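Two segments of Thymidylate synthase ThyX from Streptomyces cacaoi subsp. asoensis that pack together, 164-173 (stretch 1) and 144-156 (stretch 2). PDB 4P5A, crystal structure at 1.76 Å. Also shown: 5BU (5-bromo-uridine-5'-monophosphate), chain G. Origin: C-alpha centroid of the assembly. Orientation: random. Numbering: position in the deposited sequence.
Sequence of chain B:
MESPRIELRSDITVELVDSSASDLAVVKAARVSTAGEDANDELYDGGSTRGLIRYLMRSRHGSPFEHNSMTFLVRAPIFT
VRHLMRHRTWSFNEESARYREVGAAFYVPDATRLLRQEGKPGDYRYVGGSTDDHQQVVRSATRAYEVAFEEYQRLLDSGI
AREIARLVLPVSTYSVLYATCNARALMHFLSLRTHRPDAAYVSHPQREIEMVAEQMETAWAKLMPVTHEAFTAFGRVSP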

# COMPACT_ATOMS: atom_id res chain seq x y z
N ILE B 164 20.72 11.23 20.70
CA ILE B 164 20.20 11.44 22.00
C ILE B 164 20.16 12.93 22.27
O ILE B 164 19.19 13.39 22.90
CB ILE B 164 21.10 10.73 23.07
CG1 ILE B 164 20.91 9.22 23.03
CG2 ILE B 164 20.93 11.35 24.48
CD1 ILE B 164 19.53 8.77 23.57
N ALA B 165 21.14 13.70 21.82
CA ALA B 165 21.08 15.15 22.06
C ALA B 165 19.84 15.79 21.49
O ALA B 165 19.28 16.77 22.10
CB ALA B 165 22.31 15.86 21.52
N ARG B 166 19.37 15.30 20.34
CA ARG B 166 18.17 15.90 19.73
C ARG B 166 16.91 15.70 20.48
O ARG B 166 15.89 16.30 20.07
CB ARG B 166 17.97 15.50 18.30
CG ARG B 166 17.91 13.99 18.00
CD ARG B 166 16.61 13.36 18.53
NE ARG B 166 16.55 11.98 17.99
CZ ARG B 166 16.09 11.63 16.76
NH1 ARG B 166 15.55 12.54 15.94
NH2 ARG B 166 16.22 10.37 16.40
N LEU B 167 16.93 14.88 21.55
CA LEU B 167 15.77 14.77 22.41
C LEU B 167 15.21 16.10 22.91
O LEU B 167 14.02 16.19 23.20
CB LEU B 167 16.06 13.86 23.57
CG LEU B 167 15.66 12.39 23.40
CD1 LEU B 167 16.19 11.88 22.07
CD2 LEU B 167 16.38 11.67 24.60
N VAL B 168 16.08 17.11 23.08
CA VAL B 168 15.62 18.38 23.65
C VAL B 168 15.01 19.34 22.63
O VAL B 168 14.46 20.40 23.02
CB VAL B 168 16.80 19.08 24.40
CG1 VAL B 168 17.22 18.14 25.59
CG2 VAL B 168 17.90 19.44 23.43
N LEU B 169 15.09 19.01 21.33
CA LEU B 169 14.64 19.97 20.26
C LEU B 169 13.14 19.86 20.04
O LEU B 169 12.56 18.74 20.14
CB LEU B 169 15.38 19.77 18.90
CG LEU B 169 16.92 19.92 19.01
CD1 LEU B 169 17.52 19.60 17.73
CD2 LEU B 169 17.25 21.34 19.31
N PRO B 170 12.47 21.00 19.77
CA PRO B 170 11.05 21.07 19.74
C PRO B 170 10.51 20.56 18.40
O PRO B 170 11.25 20.46 17.38
CB PRO B 170 10.78 22.58 19.83
CG PRO B 170 11.96 23.22 19.21
CD PRO B 170 13.09 22.32 19.65
N VAL B 171 9.22 20.30 18.38
CA VAL B 171 8.58 19.82 17.14
C VAL B 171 8.46 20.90 16.09
O VAL B 171 8.06 20.64 14.91
CB VAL B 171 7.21 19.19 17.43
CG1 VAL B 171 7.30 17.89 18.31
CG2 VAL B 171 6.27 20.22 18.03
N SER B 172 8.84 22.14 16.44
CA SER B 172 8.90 23.23 15.50
C SER B 172 10.19 23.32 14.71
O SER B 172 10.34 24.18 13.84
CB SER B 172 8.71 24.55 16.27
OG SER B 172 9.85 24.65 17.17
N THR B 173 11.16 22.46 15.05
CA THR B 173 12.44 22.43 14.38
C THR B 173 12.22 22.12 12.86
O THR B 173 11.45 21.23 12.56
CB THR B 173 13.30 21.25 14.95
OG1 THR B 173 13.50 21.50 16.36
CG2 THR B 173 14.69 21.27 14.29
P 5BU G . 15.75 10.99 12.69
OP1 5BU G . 15.63 12.46 12.80
OP2 5BU G . 15.22 10.19 13.80
OP3 5BU G . 16.99 10.51 12.09
O5' 5BU G . 14.68 10.59 11.56
C5' 5BU G . 14.58 11.41 10.38
C4' 5BU G . 13.45 10.81 9.51
O4' 5BU G . 13.97 9.51 8.91
C3' 5BU G . 12.16 10.41 10.17
O3' 5BU G . 11.07 10.44 9.14
C2' 5BU G . 12.43 8.99 10.60
O2' 5BU G . 11.21 8.33 10.71
C1' 5BU G . 13.27 8.40 9.50
N1 5BU G . 14.32 7.52 10.16
C2 5BU G . 13.90 6.35 10.79
O2 5BU G . 12.70 6.06 10.66
N3 5BU G . 14.82 5.55 11.42
C4 5BU G . 16.20 5.84 11.46
O4 5BU G . 16.93 5.13 12.16
C5 5BU G . 16.57 6.99 10.82
C6 5BU G . 15.70 7.82 10.17
BR 5BU G . 18.42 7.41 10.66
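Stretch 2 144-156: AYEVAFEEYQRLL

Stretch 2 is helical from Ala 144 to Leu 156, part of a longer helix. Stretch 1 leaves a helix, makes a 3-10 segment at 166-168 and ends in a type I turn. The two run in opposite directions: Ala 165 CA lies 5.5 Å from Tyr 152 CA, Leu 169 CA 5.5 Å from Ala 148 CA, and Pro 170 CA 7.1 Å from Tyr 145 CA.

Ala 165 points toward the helix. Its CB is 3.8 Å from Leu 155 CB, 3.8 Å from Leu 156 CD2 and 3.7 Å from Tyr 152 CD2. Ala 165 O lies at the edge of the Tyr 152 ring, 3.4 Å from CD2 of that residue. Arg 166 N also meets this edge, 3.7 Å from Tyr 152 CE2. The Arg 166 side chain leads away to the nucleotide phosphate, where its NH2 donates to 5BU OP2 at 2.8 Å and its NH1 to 5BU OP1 at 3.1 Å.

Val 168 points toward the helix, with CG2 3.8 Å from Tyr 152 CB and CG1 4.3 Å from Leu 155 CD1. Its backbone comes close too: Val 168 O is 3.3 Å from Ala 148 CB.

Leu 169 places CD1 over one face of the Tyr 152 ring, 3.8 Å from the centroid, a CH-pi contact. Leu 169 CD2 lies 4.1 Å from Phe 149 CD2. Pro 170 CG packs 3.8 Å from Tyr 145 CD1, and Pro 170 CD 4.0 Å from Ala 148 CB.

Val 171 points away. Ser 172 points toward the helix, with OG 3.1 Å from Tyr 145 OH. Thr 173 closes the turn, its N and OG1 both donating to Pro 170 O, at 3.1 and 2.7 Å.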

# COMPACT_ATOMS: atom_id res chain seq x y z
N ALA B 144 11.68 29.31 24.74
CA ALA B 144 11.79 27.81 24.75
C ALA B 144 12.81 27.33 23.71
O ALA B 144 13.60 26.43 24.03
CB ALA B 144 10.49 27.27 24.49
N TYR B 145 12.80 27.91 22.49
CA TYR B 145 13.71 27.42 21.42
C TYR B 145 15.16 27.76 21.81
O TYR B 145 16.07 26.96 21.56
CB TYR B 145 13.42 28.05 20.08
CG TYR B 145 12.01 27.83 19.50
CD1 TYR B 145 11.13 26.86 20.04
CD2 TYR B 145 11.60 28.56 18.40
CE1 TYR B 145 9.85 26.69 19.49
CE2 TYR B 145 10.37 28.41 17.85
CZ TYR B 145 9.49 27.45 18.40
OH TYR B 145 8.26 27.28 17.82
N GLU B 146 15.38 28.95 22.41
CA GLU B 146 16.76 29.29 22.82
C GLU B 146 17.32 28.33 23.87
O GLU B 146 18.50 27.93 23.72
CB GLU B 146 16.84 30.75 23.38
CG GLU B 146 16.58 31.76 22.35
CD GLU B 146 16.60 33.17 22.95
OE1 GLU B 146 16.15 33.31 24.13
OE2 GLU B 146 17.05 34.10 22.20
N VAL B 147 16.52 27.93 24.88
CA VAL B 147 17.00 27.00 25.88
C VAL B 147 17.17 25.60 25.28
O VAL B 147 18.20 24.98 25.50
CB VAL B 147 15.99 26.91 27.02
CG1 VAL B 147 16.22 25.71 27.99
CG2 VAL B 147 16.04 28.25 27.80
N ALA B 148 16.24 25.20 24.42
CA ALA B 148 16.41 23.89 23.75
C ALA B 148 17.72 23.84 22.97
O ALA B 148 18.49 22.85 23.06
CB ALA B 148 15.18 23.62 22.82
N PHE B 149 17.96 24.86 22.18
CA PHE B 149 19.10 24.79 21.31
C PHE B 149 20.38 24.91 22.14
O PHE B 149 21.42 24.28 21.80
CB PHE B 149 19.00 25.78 20.19
CG PHE B 149 19.98 25.50 19.12
CD1 PHE B 149 21.13 26.22 19.03
CD2 PHE B 149 19.79 24.38 18.27
CE1 PHE B 149 22.09 25.89 18.05
CE2 PHE B 149 20.72 24.06 17.26
CZ PHE B 149 21.90 24.80 17.18
N GLU B 150 20.33 25.72 23.20
CA GLU B 150 21.56 25.88 24.01
C GLU B 150 21.92 24.53 24.67
O GLU B 150 23.12 24.12 24.74
CB GLU B 150 21.31 27.01 25.03
CG GLU B 150 22.28 27.01 26.21
CD GLU B 150 21.78 27.97 27.31
OE1 GLU B 150 21.01 28.92 26.97
OE2 GLU B 150 22.11 27.74 28.49
N GLU B 151 20.88 23.80 25.11
CA GLU B 151 21.09 22.50 25.71
C GLU B 151 21.50 21.44 24.68
O GLU B 151 22.31 20.57 25.00
CB GLU B 151 19.88 21.99 26.53
CG GLU B 151 19.48 22.87 27.76
CD GLU B 151 20.66 23.05 28.77
OE1 GLU B 151 21.57 22.19 28.87
OE2 GLU B 151 20.68 24.16 29.37
N TYR B 152 20.93 21.51 23.47
CA TYR B 152 21.34 20.59 22.40
C TYR B 152 22.83 20.80 22.15
O TYR B 152 23.60 19.83 22.10
CB TYR B 152 20.55 20.93 21.14
CG TYR B 152 20.93 20.19 19.91
CD1 TYR B 152 21.39 20.85 18.76
CD2 TYR B 152 20.74 18.79 19.86
CE1 TYR B 152 21.71 20.14 17.57
CE2 TYR B 152 21.06 18.06 18.65
CZ TYR B 152 21.52 18.76 17.54
OH TYR B 152 21.86 18.10 16.39
N GLN B 153 23.24 22.06 22.00
CA GLN B 153 24.68 22.28 21.71
C GLN B 153 25.57 21.88 22.88
O GLN B 153 26.68 21.39 22.67
CB GLN B 153 24.89 23.77 21.41
CG GLN B 153 24.40 24.21 20.05
CD GLN B 153 25.06 23.45 18.92
OE1 GLN B 153 26.26 23.41 18.86
NE2 GLN B 153 24.25 22.84 18.01
N ARG B 154 25.09 22.12 24.10
CA ARG B 154 25.88 21.70 25.29
C ARG B 154 26.09 20.20 25.32
O ARG B 154 27.21 19.69 25.61
CB ARG B 154 25.16 22.06 26.60
CG ARG B 154 26.14 22.09 27.81
CD ARG B 154 25.46 22.24 29.17
NE ARG B 154 24.43 23.27 29.23
CZ ARG B 154 24.60 24.60 29.22
NH1 ARG B 154 25.80 25.23 29.15
NH2 ARG B 154 23.52 25.35 29.26
N LEU B 155 25.02 19.45 25.02
CA LEU B 155 25.13 18.00 24.93
C LEU B 155 26.10 17.58 23.84
O LEU B 155 26.96 16.73 24.13
CB LEU B 155 23.78 17.31 24.73
CG LEU B 155 22.90 17.44 25.98
CD1 LEU B 155 21.39 17.12 25.55
CD2 LEU B 155 23.43 16.59 27.23
N LEU B 156 25.92 18.12 22.64
CA LEU B 156 26.87 17.82 21.52
C LEU B 156 28.33 18.13 21.91
O LEU B 156 29.23 17.29 21.72
CB LEU B 156 26.56 18.52 20.24
CG LEU B 156 25.18 18.27 19.56
CD1 LEU B 156 25.01 19.12 18.34
CD2 LEU B 156 25.14 16.71 19.16